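Local coordinates for conserved hypothetical protein NMB0706 (Neisseria meningitidis, PDB 1RV9) that is of unknown function but belongs to the DUF152 (YfiH) family, also named multi-copper polyphenol oxidoreductase laccase, and may act through a Cys-His-Asp site, at residues Asp117-Leu122 with Ala162-Ala167; Val131-Ala136 with Ser250-Asp255; Ile81-Val86 with Asp98-Val103; Val113-Cys118 with Gly246-Leu251. One frame throughout, in Å; residues are numbered along the deposited sequence.

Overall arrangement
The four contacts show how an alpha-beta-beta-alpha fold brings two sheets and their connecting loops round one probable site. Contact 3 closes first along the chain; contacts 4 and 1 then start from overlapping residues, sharing D117 and C118, and contacts 2 and 4 both end on strand 248-254. Contact 1 joins two strands of the six-stranded sheet, contact 4 two strands of the five-stranded one, and contact 2 packs one sheet on the other. The centres of contacts 1 and 4 are about 9 Å apart, those of contacts 3 and 4 about 14 Å. Between them they assemble C118, H135 and D100, a triad-like group whose role is unconfirmed.

Contact 1: Asp117-Leu122 with Ala162-Ala167; sequences DCLPVL and AYLGPA
V121 and L164 meet on one face of the sheet, V121 CG2 against L164 CD2 at 4.2 Å, while L122 and Y163 stand on the other with their CB atoms alongside. The other methyl of V121, CG1, lies anti to the backbone N (chi1 -177°) and is carried over A162 CB. On the V121 face L119 also reaches across, its CD1 settling 3.9 Å from A167 CB, and helix 206-217 packs on this layer through A210 and L214. The Y163 ring leads away from the strand pair, with L122 CD1 still lying obliquely beside it; L122 also packs on strands 28-33 and 248-254. Between the faces the antiparallel backbones are joined by L122 N to Y163 O, by Y163 N to L122 O, and by G165 N to P120 O (2.8 Å). Proline then ends the pairing: P120 has no N-H to offer, and its ring sets CD 3.4 Å from P166 O. A water takes over, accepting from D117 N and donating to C118 O and to P166 O, the last at 2.6 Å. Direct bonds thus fix the strands, whereas one water joins D117 N and C118 O of the turn to P166 O of the other segment.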
loop_
_atom_site.group_PDB
_atom_site.type_symbol
_atom_site.label_atom_id
_atom_site.label_comp_id
_atom_site.label_asym_id
_atom_site.label_seq_id
_atom_site.Cartn_x
_atom_site.Cartn_y
_atom_site.Cartn_z
ATOM N N ASP A 117 -2.750 -7.962 2.508
ATOM C CA ASP A 117 -2.302 -8.007 3.909
ATOM C C ASP A 117 -1.226 -6.954 4.158
ATOM O O ASP A 117 -1.263 -6.242 5.162
ATOM C CB ASP A 117 -1.723 -9.372 4.312
ATOM C CG ASP A 117 -2.791 -10.385 4.709
ATOM O OD1 ASP A 117 -3.984 -10.022 4.814
ATOM O OD2 ASP A 117 -2.422 -11.558 4.922
ATOM N N CYS A 118 -0.260 -6.857 3.249
ATOM C CA CYS A 118 0.806 -5.877 3.425
ATOM C C CYS A 118 0.232 -4.469 3.422
ATOM O O CYS A 118 -0.825 -4.213 2.850
ATOM C CB CYS A 118 1.871 -6.032 2.339
ATOM S SG CYS A 118 2.863 -7.536 2.529
ATOM N N LEU A 119 0.941 -3.546 4.057
ATOM C CA LEU A 119 0.462 -2.178 4.170
ATOM C C LEU A 119 0.684 -1.251 2.982
ATOM O O LEU A 119 1.817 -1.040 2.558
ATOM C CB LEU A 119 1.085 -1.527 5.406
ATOM C CG LEU A 119 0.717 -0.063 5.648
ATOM C CD1 LEU A 119 -0.745 0.041 6.074
ATOM C CD2 LEU A 119 1.635 0.517 6.720
ATOM N N PRO A 120 -0.405 -0.697 2.420
ATOM C CA PRO A 120 -0.275 0.225 1.291
ATOM C C PRO A 120 -0.254 1.621 1.908
ATOM O O PRO A 120 -1.054 1.913 2.797
ATOM C CB PRO A 120 -1.562 0.009 0.481
ATOM C CG PRO A 120 -2.381 -1.021 1.262
ATOM C CD PRO A 120 -1.816 -1.045 2.652
ATOM N N VAL A 121 0.662 2.476 1.471
ATOM C CA VAL A 121 0.703 3.837 2.002
ATOM C C VAL A 121 0.683 4.835 0.851
ATOM O O VAL A 121 1.506 4.756 -0.063
ATOM C CB VAL A 121 1.966 4.091 2.857
ATOM C CG1 VAL A 121 1.915 5.505 3.454
ATOM C CG2 VAL A 121 2.060 3.055 3.962
ATOM N N LEU A 122 -0.272 5.760 0.885
ATOM C CA LEU A 122 -0.376 6.781 -0.152
ATOM C C LEU A 122 0.099 8.100 0.437
ATOM O O LEU A 122 -0.078 8.340 1.629
ATOM C CB LEU A 122 -1.821 6.927 -0.621
ATOM C CG LEU A 122 -2.500 5.656 -1.138
ATOM C CD1 LEU A 122 -3.912 6.009 -1.596
ATOM C CD2 LEU A 122 -1.696 5.059 -2.289
ATOM N N ALA A 162 -0.108 11.266 4.824
ATOM C CA ALA A 162 -0.026 9.871 4.418
ATOM C C ALA A 162 -1.311 9.144 4.752
ATOM O O ALA A 162 -1.955 9.431 5.762
ATOM C CB ALA A 162 1.148 9.194 5.117
ATOM N N TYR A 163 -1.692 8.208 3.892
ATOM C CA TYR A 163 -2.898 7.433 4.118
ATOM C C TYR A 163 -2.528 5.969 4.270
ATOM O O TYR A 163 -1.847 5.398 3.416
ATOM C CB TYR A 163 -3.871 7.589 2.947
ATOM C CG TYR A 163 -5.187 6.883 3.167
ATOM C CD1 TYR A 163 -6.131 7.389 4.058
ATOM C CD2 TYR A 163 -5.482 5.697 2.495
ATOM C CE1 TYR A 163 -7.341 6.729 4.276
ATOM C CE2 TYR A 163 -6.682 5.032 2.704
ATOM C CZ TYR A 163 -7.607 5.552 3.593
ATOM O OH TYR A 163 -8.801 4.893 3.791
ATOM N N LEU A 164 -2.966 5.369 5.369
ATOM C CA LEU A 164 -2.697 3.963 5.622
ATOM C C LEU A 164 -3.860 3.175 5.028
ATOM O O LEU A 164 -4.988 3.237 5.523
ATOM C CB LEU A 164 -2.590 3.704 7.126
ATOM C CG LEU A 164 -1.573 4.581 7.862
ATOM C CD1 LEU A 164 -1.566 4.208 9.342
ATOM C CD2 LEU A 164 -0.186 4.407 7.255
ATOM N N GLY A 165 -3.572 2.443 3.957
ATOM C CA GLY A 165 -4.592 1.658 3.289
ATOM C C GLY A 165 -4.950 0.386 4.031
ATOM O O GLY A 165 -4.414 0.119 5.105
ATOM N N PRO A 166 -5.851 -0.430 3.471
ATOM C CA PRO A 166 -6.271 -1.681 4.107
ATOM C C PRO A 166 -5.134 -2.687 4.240
ATOM O O PRO A 166 -4.506 -3.054 3.251
ATOM C CB PRO A 166 -7.389 -2.172 3.189
ATOM C CG PRO A 166 -6.956 -1.679 1.846
ATOM C CD PRO A 166 -6.471 -0.275 2.141
ATOM N N ALA A 167 -4.870 -3.122 5.469
ATOM C CA ALA A 167 -3.809 -4.088 5.729
ATOM C C ALA A 167 -4.263 -5.070 6.797
ATOM O O ALA A 167 -5.376 -4.969 7.320
ATOM C CB ALA A 167 -2.542 -3.368 6.195
HETATM O O HOH W 1 -3.237 -5.132 2.218
#

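Contact 2: Val131-Ala136 with Ser250-Asp255; sequences VAAAHA and SLIWLD
The carbonyl oxygen of A132 is the polar atom that this interface covers most closely, and what covers it is a methyl group: I252 CG2 sits 3.5 Å away, while the backbone of A132 pairs with F123 in its own sheet. The two segments meet by van der Waals packing, methyl groups against each other and against carbonyl oxygens, with no polar bond between them. V131 and I252 carry most of the contact. The CG1 of I252 is anti to the backbone N (chi1 -174°), which sends the CG1-CD1 arm alongside V131, where CG1 and CD1 each approach V131 CB to 3.8 Å, the two side chains sliding past one another in opposite directions. The other branch, CG2, reaches A132 O and lies near A133 CB. V131 CG1 goes on to meet L254 CD2 at 3.8 Å, so V131 touches both I252 and L254. Further along, A133 CB faces S250 O at 4.3 Å. The axes of the strand segments come within 6.5 Å and run nearly antiparallel, at 166°. A132 and A134 turn instead to helix 145-153. Helix, sheet, sheet in succession is the layering of the alpha-beta-beta-alpha fold.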
loop_
_atom_site.group_PDB
_atom_site.type_symbol
_atom_site.label_atom_id
_atom_site.label_comp_id
_atom_site.label_asym_id
_atom_site.label_seq_id
_atom_site.Cartn_x
_atom_site.Cartn_y
_atom_site.Cartn_z
ATOM N N VAL A 131 2.333 13.256 -5.517
ATOM C CA VAL A 131 1.698 12.095 -4.902
ATOM C C VAL A 131 2.653 10.909 -4.961
ATOM O O VAL A 131 3.672 10.952 -5.658
ATOM C CB VAL A 131 0.382 11.697 -5.624
ATOM C CG1 VAL A 131 -0.625 12.824 -5.526
ATOM C CG2 VAL A 131 0.665 11.349 -7.079
ATOM N N ALA A 132 2.332 9.860 -4.214
ATOM C CA ALA A 132 3.155 8.657 -4.195
ATOM C C ALA A 132 2.408 7.502 -3.551
ATOM O O ALA A 132 1.477 7.704 -2.776
ATOM C CB ALA A 132 4.457 8.915 -3.432
ATOM N N ALA A 133 2.831 6.289 -3.887
ATOM C CA ALA A 133 2.250 5.076 -3.330
ATOM C C ALA A 133 3.415 4.169 -2.962
ATOM O O ALA A 133 4.341 3.998 -3.756
ATOM C CB ALA A 133 1.356 4.391 -4.361
ATOM N N ALA A 134 3.379 3.604 -1.759
ATOM C CA ALA A 134 4.440 2.720 -1.302
ATOM C C ALA A 134 3.894 1.395 -0.783
ATOM O O ALA A 134 2.864 1.351 -0.106
ATOM C CB ALA A 134 5.260 3.405 -0.208
ATOM N N HIS A 135 4.599 0.319 -1.123
ATOM C CA HIS A 135 4.253 -1.035 -0.704
ATOM C C HIS A 135 5.065 -1.308 0.555
ATOM O O HIS A 135 6.287 -1.478 0.495
ATOM C CB HIS A 135 4.637 -2.024 -1.806
ATOM C CG HIS A 135 4.513 -3.462 -1.407
ATOM N ND1 HIS A 135 5.502 -4.387 -1.662
ATOM C CD2 HIS A 135 3.509 -4.141 -0.803
ATOM C CE1 HIS A 135 5.114 -5.575 -1.232
ATOM N NE2 HIS A 135 3.908 -5.453 -0.707
ATOM N N ALA A 136 4.379 -1.351 1.692
ATOM C CA ALA A 136 5.045 -1.561 2.965
ATOM C C ALA A 136 4.768 -2.882 3.661
ATOM O O ALA A 136 3.961 -2.946 4.591
ATOM C CB ALA A 136 4.721 -0.395 3.911
ATOM N N SER A 250 -4.013 0.116 -4.115
ATOM C CA SER A 250 -4.253 1.454 -3.604
ATOM C C SER A 250 -3.584 2.357 -4.622
ATOM O O SER A 250 -2.370 2.257 -4.859
ATOM C CB SER A 250 -3.637 1.619 -2.216
ATOM O OG SER A 250 -4.306 0.775 -1.296
ATOM N N LEU A 251 -4.392 3.211 -5.241
ATOM C CA LEU A 251 -3.924 4.114 -6.284
ATOM C C LEU A 251 -4.113 5.569 -5.914
ATOM O O LEU A 251 -5.030 5.923 -5.173
ATOM C CB LEU A 251 -4.675 3.846 -7.595
ATOM C CG LEU A 251 -4.642 2.440 -8.196
ATOM C CD1 LEU A 251 -5.590 1.527 -7.433
ATOM C CD2 LEU A 251 -5.058 2.520 -9.660
ATOM N N ILE A 252 -3.243 6.410 -6.454
ATOM C CA ILE A 252 -3.321 7.839 -6.212
ATOM C C ILE A 252 -2.804 8.576 -7.439
ATOM O O ILE A 252 -1.867 8.131 -8.104
ATOM C CB ILE A 252 -2.509 8.240 -4.947
ATOM C CG1 ILE A 252 -2.730 9.720 -4.632
ATOM C CG2 ILE A 252 -1.024 7.946 -5.149
ATOM C CD1 ILE A 252 -2.215 10.117 -3.263
ATOM N N TRP A 253 -3.445 9.691 -7.763
ATOM C CA TRP A 253 -3.016 10.473 -8.905
ATOM C C TRP A 253 -3.450 11.915 -8.777
ATOM O O TRP A 253 -4.293 12.252 -7.944
ATOM C CB TRP A 253 -3.562 9.871 -10.210
ATOM C CG TRP A 253 -5.068 9.888 -10.366
ATOM C CD1 TRP A 253 -5.814 10.797 -11.064
ATOM C CD2 TRP A 253 -5.991 8.919 -9.857
ATOM N NE1 TRP A 253 -7.146 10.450 -11.025
ATOM C CE2 TRP A 253 -7.282 9.303 -10.287
ATOM C CE3 TRP A 253 -5.854 7.766 -9.073
ATOM C CZ2 TRP A 253 -8.429 8.564 -9.968
ATOM C CZ3 TRP A 253 -6.994 7.032 -8.753
ATOM C CH2 TRP A 253 -8.266 7.439 -9.199
ATOM N N LEU A 254 -2.826 12.763 -9.584
ATOM C CA LEU A 254 -3.148 14.180 -9.622
ATOM C C LEU A 254 -4.099 14.373 -10.793
ATOM O O LEU A 254 -3.885 13.831 -11.879
ATOM C CB LEU A 254 -1.885 15.012 -9.845
ATOM C CG LEU A 254 -0.891 15.043 -8.689
ATOM C CD1 LEU A 254 0.449 15.574 -9.181
ATOM C CD2 LEU A 254 -1.450 15.913 -7.559
ATOM N N ASP A 255 -5.163 15.126 -10.556
ATOM C CA ASP A 255 -6.149 15.412 -11.585
ATOM C C ASP A 255 -6.466 16.892 -11.475
ATOM O O ASP A 255 -7.448 17.283 -10.845
ATOM C CB ASP A 255 -7.411 14.574 -11.370
ATOM C CG ASP A 255 -8.557 15.004 -12.264
ATOM O OD1 ASP A 255 -8.288 15.457 -13.394
ATOM O OD2 ASP A 255 -9.727 14.880 -11.841
#

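Contact 3: Ile81-Val86 with Asp98-Val103; sequences IHSTVV and DADASV. With SO4 (sulfate ion), chain B.
D100 is gripped by the turn I81-S83, and this carboxylate is the tight part of the contact. Its OD2 accepts three times. S83 OG comes to it on the anti side at 2.7 Å, and S83 N from above the carboxylate plane at 2.8 Å. The third donor, I81 N, arrives on the syn side. OD1 takes H82 N at 2.9 Å, though that bond is bent to 133°, and is also bonded to H135 ND1. With both oxygens held, the carboxylate has little liberty to rotate, and the loop in effect positions it towards the histidine. S83 helps twice, since OG, placed between the backbone N and the carbonyl carbon (chi1 73°), donates to D100 and accepts from V85 N, closing an ST turn. V85 O then receives D100 N at 3.0 Å, tying the two segments just past the carboxylate.

The outer side is looser. The side chains of I81 and D98 cross at about a right angle, I81 CD1 lying 3.7 Å from D98 CB, and V85 CG1 rests on A99 CB; I81, V85 and D98 are exposed to solvent. H82 is also exposed, and at the edge of its ring NE2 donates to sulfate O4 at 2.6 Å, a sulfate probably from the crystallisation liquor that H52 and R247 bind too. The H82 ring meets that of H135 edge to face.

Beyond the turn, V86 sets CG1 against V103 CG1 at 3.8 Å, under N148, T149 and A152 of helix 145-153, while strand 101-104 runs between strands 86-88 and 131-136.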
loop_
_atom_site.group_PDB
_atom_site.type_symbol
_atom_site.label_atom_id
_atom_site.label_comp_id
_atom_site.label_asym_id
_atom_site.label_seq_id
_atom_site.Cartn_x
_atom_site.Cartn_y
_atom_site.Cartn_z
ATOM N N ILE A 81 9.038 -6.364 -5.109
ATOM C CA ILE A 81 9.955 -7.373 -4.600
ATOM C C ILE A 81 10.326 -7.129 -3.139
ATOM O O ILE A 81 11.368 -7.589 -2.669
ATOM C CB ILE A 81 11.244 -7.423 -5.450
ATOM C CG1 ILE A 81 11.877 -6.031 -5.527
ATOM C CG2 ILE A 81 10.924 -7.942 -6.840
ATOM C CD1 ILE A 81 13.245 -6.015 -6.183
ATOM N N HIS A 82 9.461 -6.411 -2.429
ATOM C CA HIS A 82 9.671 -6.103 -1.018
ATOM C C HIS A 82 10.981 -5.372 -0.753
ATOM O O HIS A 82 11.643 -5.582 0.268
ATOM C CB HIS A 82 9.578 -7.393 -0.201
ATOM C CG HIS A 82 8.196 -7.965 -0.159
ATOM N ND1 HIS A 82 7.282 -7.630 0.815
ATOM C CD2 HIS A 82 7.551 -8.805 -1.006
ATOM C CE1 HIS A 82 6.133 -8.236 0.569
ATOM N NE2 HIS A 82 6.271 -8.954 -0.531
ATOM N N SER A 83 11.330 -4.500 -1.693
ATOM C CA SER A 83 12.531 -3.683 -1.625
ATOM C C SER A 83 12.144 -2.327 -1.055
ATOM O O SER A 83 11.005 -2.112 -0.632
ATOM C CB SER A 83 13.101 -3.462 -3.028
ATOM O OG SER A 83 12.281 -2.554 -3.759
ATOM N N THR A 84 13.101 -1.410 -1.055
ATOM C CA THR A 84 12.865 -0.052 -0.579
ATOM C C THR A 84 13.091 0.883 -1.765
ATOM O O THR A 84 13.291 2.085 -1.597
ATOM C CB THR A 84 13.842 0.328 0.553
ATOM O OG1 THR A 84 15.189 0.257 0.066
ATOM C CG2 THR A 84 13.676 -0.613 1.739
ATOM N N VAL A 85 13.041 0.315 -2.968
ATOM C CA VAL A 85 13.269 1.073 -4.194
ATOM C C VAL A 85 12.059 1.873 -4.662
ATOM O O VAL A 85 10.951 1.345 -4.780
ATOM C CB VAL A 85 13.726 0.134 -5.337
ATOM C CG1 VAL A 85 13.974 0.925 -6.619
ATOM C CG2 VAL A 85 14.993 -0.592 -4.918
ATOM N N VAL A 86 12.303 3.151 -4.931
ATOM C CA VAL A 86 11.277 4.081 -5.391
ATOM C C VAL A 86 11.599 4.508 -6.819
ATOM O O VAL A 86 12.752 4.800 -7.139
ATOM C CB VAL A 86 11.253 5.354 -4.513
ATOM C CG1 VAL A 86 10.101 6.257 -4.932
ATOM C CG2 VAL A 86 11.153 4.978 -3.044
ATOM N N ASP A 98 11.514 -3.319 -11.106
ATOM C CA ASP A 98 11.522 -4.050 -9.844
ATOM C C ASP A 98 11.580 -2.938 -8.813
ATOM O O ASP A 98 12.637 -2.352 -8.577
ATOM C CB ASP A 98 12.768 -4.929 -9.714
ATOM C CG ASP A 98 12.718 -6.153 -10.600
ATOM O OD1 ASP A 98 11.682 -6.376 -11.261
ATOM O OD2 ASP A 98 13.719 -6.898 -10.629
ATOM N N ALA A 99 10.439 -2.630 -8.213
ATOM C CA ALA A 99 10.387 -1.556 -7.236
ATOM C C ALA A 99 9.170 -1.728 -6.352
ATOM O O ALA A 99 8.266 -2.497 -6.676
ATOM C CB ALA A 99 10.328 -0.219 -7.950
ATOM N N ASP A 100 9.137 -0.993 -5.247
ATOM C CA ASP A 100 8.027 -1.106 -4.319
ATOM C C ASP A 100 7.364 0.206 -3.939
ATOM O O ASP A 100 6.583 0.260 -2.992
ATOM C CB ASP A 100 8.485 -1.865 -3.076
ATOM C CG ASP A 100 8.728 -3.333 -3.365
ATOM O OD1 ASP A 100 7.809 -4.143 -3.120
ATOM O OD2 ASP A 100 9.827 -3.674 -3.857
ATOM N N ALA A 101 7.667 1.261 -4.686
ATOM C CA ALA A 101 7.053 2.568 -4.445
ATOM C C ALA A 101 7.255 3.430 -5.676
ATOM O O ALA A 101 8.197 3.222 -6.439
ATOM C CB ALA A 101 7.684 3.250 -3.225
ATOM N N SER A 102 6.352 4.378 -5.889
ATOM C CA SER A 102 6.489 5.284 -7.020
ATOM C C SER A 102 5.982 6.664 -6.629
ATOM O O SER A 102 5.161 6.811 -5.714
ATOM C CB SER A 102 5.736 4.761 -8.255
ATOM O OG SER A 102 4.330 4.908 -8.134
ATOM N N VAL A 103 6.505 7.675 -7.310
ATOM C CA VAL A 103 6.126 9.057 -7.058
ATOM C C VAL A 103 5.750 9.725 -8.375
ATOM O O VAL A 103 6.143 9.262 -9.450
ATOM C CB VAL A 103 7.298 9.850 -6.422
ATOM C CG1 VAL A 103 7.712 9.208 -5.109
ATOM C CG2 VAL A 103 8.481 9.886 -7.377
HETATM S S SO4 B . 3.714 -11.040 -2.441
HETATM O O1 SO4 B . 4.692 -12.062 -2.866
HETATM O O2 SO4 B . 2.708 -10.849 -3.505
HETATM O O3 SO4 B . 3.044 -11.485 -1.209
HETATM O O4 SO4 B . 4.409 -9.764 -2.199
#

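Contact 4: Val113-Cys118 with Gly246-Leu251; sequences VMTADC and GRMASL. With SO4 (sulfate ion), chain B.
The guanidinium of R247 has the CB of A116 lying obliquely against it and a sulfate at its edge, near the plane. NH2 gives the sound bond to the anion, 3.0 Å to sulfate O2; those from NH2 to O3 and from NE to O2 are weak. A water also lies at that edge, accepting weakly from NE. NH1, in contrast, turns back to its own segment and donates to G246 O at 3.0 Å, coming from above the carbonyl plane. A bend at chi2 (-71°) folds the arginine so that its CD lies 3.5 Å from A116 CB. Behind it the strands pair antiparallel: V113 and S250 exchange two backbone bonds, T115 and M248 another two, with S250 N to V113 O and T115 N to M248 O both 3.0 Å. M114 and A249 occupy one face, where M114 CG meets A249 CB. On the other, M248 curls over T115, its CE ending 3.6 Å from A116 CA, and a water donating to T115 OG1 at 2.8 Å links it to S250 OG; P120 of the second sheet touches both residues. The nearest atom of the sulfate, which H82 and H52 also hold, is about 5 Å from the side chain of C118. Though probably from the crystallisation liquor, an anion so held is consistent with a pocket for a negatively charged group beside this cysteine.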
loop_
_atom_site.group_PDB
_atom_site.type_symbol
_atom_site.label_atom_id
_atom_site.label_comp_id
_atom_site.label_asym_id
_atom_site.label_seq_id
_atom_site.Cartn_x
_atom_site.Cartn_y
_atom_site.Cartn_z
ATOM N N VAL A 113 0.099 0.450 -5.722
ATOM C CA VAL A 113 0.740 -0.672 -5.056
ATOM C C VAL A 113 -0.345 -1.724 -4.841
ATOM O O VAL A 113 -1.505 -1.392 -4.571
ATOM C CB VAL A 113 1.400 -0.274 -3.709
ATOM C CG1 VAL A 113 2.589 0.633 -3.978
ATOM C CG2 VAL A 113 0.399 0.405 -2.801
ATOM N N MET A 114 0.034 -2.989 -4.992
ATOM C CA MET A 114 -0.888 -4.115 -4.852
ATOM C C MET A 114 -0.624 -4.852 -3.551
ATOM O O MET A 114 0.527 -5.100 -3.204
ATOM C CB MET A 114 -0.703 -5.070 -6.029
ATOM C CG MET A 114 -0.984 -4.439 -7.375
ATOM S SD MET A 114 -0.455 -5.513 -8.717
ATOM C CE MET A 114 1.256 -5.051 -8.849
ATOM N N THR A 115 -1.690 -5.227 -2.848
ATOM C CA THR A 115 -1.539 -5.908 -1.567
ATOM C C THR A 115 -2.668 -6.885 -1.250
ATOM O O THR A 115 -3.709 -6.890 -1.902
ATOM C CB THR A 115 -1.505 -4.883 -0.408
ATOM O OG1 THR A 115 -2.778 -4.231 -0.322
ATOM C CG2 THR A 115 -0.431 -3.829 -0.643
ATOM N N ALA A 116 -2.434 -7.698 -0.224
ATOM C CA ALA A 116 -3.399 -8.668 0.287
ATOM C C ALA A 116 -2.924 -9.013 1.700
ATOM O O ALA A 116 -2.707 -10.178 2.026
ATOM C CB ALA A 116 -3.437 -9.921 -0.591
ATOM N N ASP A 117 -2.750 -7.962 2.508
ATOM C CA ASP A 117 -2.302 -8.007 3.909
ATOM C C ASP A 117 -1.226 -6.954 4.158
ATOM O O ASP A 117 -1.263 -6.242 5.162
ATOM C CB ASP A 117 -1.723 -9.372 4.312
ATOM C CG ASP A 117 -2.791 -10.385 4.709
ATOM O OD1 ASP A 117 -3.984 -10.022 4.814
ATOM O OD2 ASP A 117 -2.422 -11.558 4.922
ATOM N N CYS A 118 -0.260 -6.857 3.249
ATOM C CA CYS A 118 0.806 -5.877 3.425
ATOM C C CYS A 118 0.232 -4.469 3.422
ATOM O O CYS A 118 -0.825 -4.213 2.850
ATOM C CB CYS A 118 1.871 -6.032 2.339
ATOM S SG CYS A 118 2.863 -7.536 2.529
ATOM N N GLY A 246 -6.066 -13.242 -4.610
ATOM C CA GLY A 246 -5.843 -12.060 -5.419
ATOM C C GLY A 246 -5.172 -10.913 -4.692
ATOM O O GLY A 246 -4.772 -11.033 -3.533
ATOM N N ARG A 247 -5.040 -9.797 -5.395
ATOM C CA ARG A 247 -4.440 -8.595 -4.835
ATOM C C ARG A 247 -5.305 -7.391 -5.182
ATOM O O ARG A 247 -5.737 -7.243 -6.323
ATOM C CB ARG A 247 -3.040 -8.369 -5.415
ATOM C CG ARG A 247 -2.015 -9.429 -5.039
ATOM C CD ARG A 247 -1.624 -9.337 -3.575
ATOM N NE ARG A 247 -0.585 -10.306 -3.228
ATOM C CZ ARG A 247 -0.799 -11.601 -3.017
ATOM N NH1 ARG A 247 -2.024 -12.109 -3.108
ATOM N NH2 ARG A 247 0.220 -12.394 -2.721
ATOM N N MET A 248 -5.590 -6.550 -4.194
ATOM C CA MET A 248 -6.338 -5.338 -4.484
ATOM C C MET A 248 -5.249 -4.282 -4.613
ATOM O O MET A 248 -4.064 -4.596 -4.486
ATOM C CB MET A 248 -7.330 -4.985 -3.367
ATOM C CG MET A 248 -6.775 -4.967 -1.965
ATOM S SD MET A 248 -7.010 -6.537 -1.119
ATOM C CE MET A 248 -6.091 -6.205 0.371
ATOM N N ALA A 249 -5.619 -3.040 -4.878
ATOM C CA ALA A 249 -4.590 -2.021 -5.023
ATOM C C ALA A 249 -5.010 -0.691 -4.451
ATOM O O ALA A 249 -6.196 -0.414 -4.295
ATOM C CB ALA A 249 -4.235 -1.852 -6.483
ATOM N N SER A 250 -4.013 0.116 -4.115
ATOM C CA SER A 250 -4.253 1.454 -3.604
ATOM C C SER A 250 -3.584 2.357 -4.622
ATOM O O SER A 250 -2.370 2.257 -4.859
ATOM C CB SER A 250 -3.637 1.619 -2.216
ATOM O OG SER A 250 -4.306 0.775 -1.296
ATOM N N LEU A 251 -4.392 3.211 -5.241
ATOM C CA LEU A 251 -3.924 4.114 -6.284
ATOM C C LEU A 251 -4.113 5.569 -5.914
ATOM O O LEU A 251 -5.030 5.923 -5.173
ATOM C CB LEU A 251 -4.675 3.846 -7.595
ATOM C CG LEU A 251 -4.642 2.440 -8.196
ATOM C CD1 LEU A 251 -5.590 1.527 -7.433
ATOM C CD2 LEU A 251 -5.058 2.520 -9.660
HETATM S S SO4 B . 3.714 -11.040 -2.441
HETATM O O1 SO4 B . 4.692 -12.062 -2.866
HETATM O O2 SO4 B . 2.708 -10.849 -3.505
HETATM O O3 SO4 B . 3.044 -11.485 -1.209
HETATM O O4 SO4 B . 4.409 -9.764 -2.199
HETATM O O HOH W 2 1.268 -7.912 -3.648
HETATM O O HOH W 3 -4.190 -2.140 -1.563
#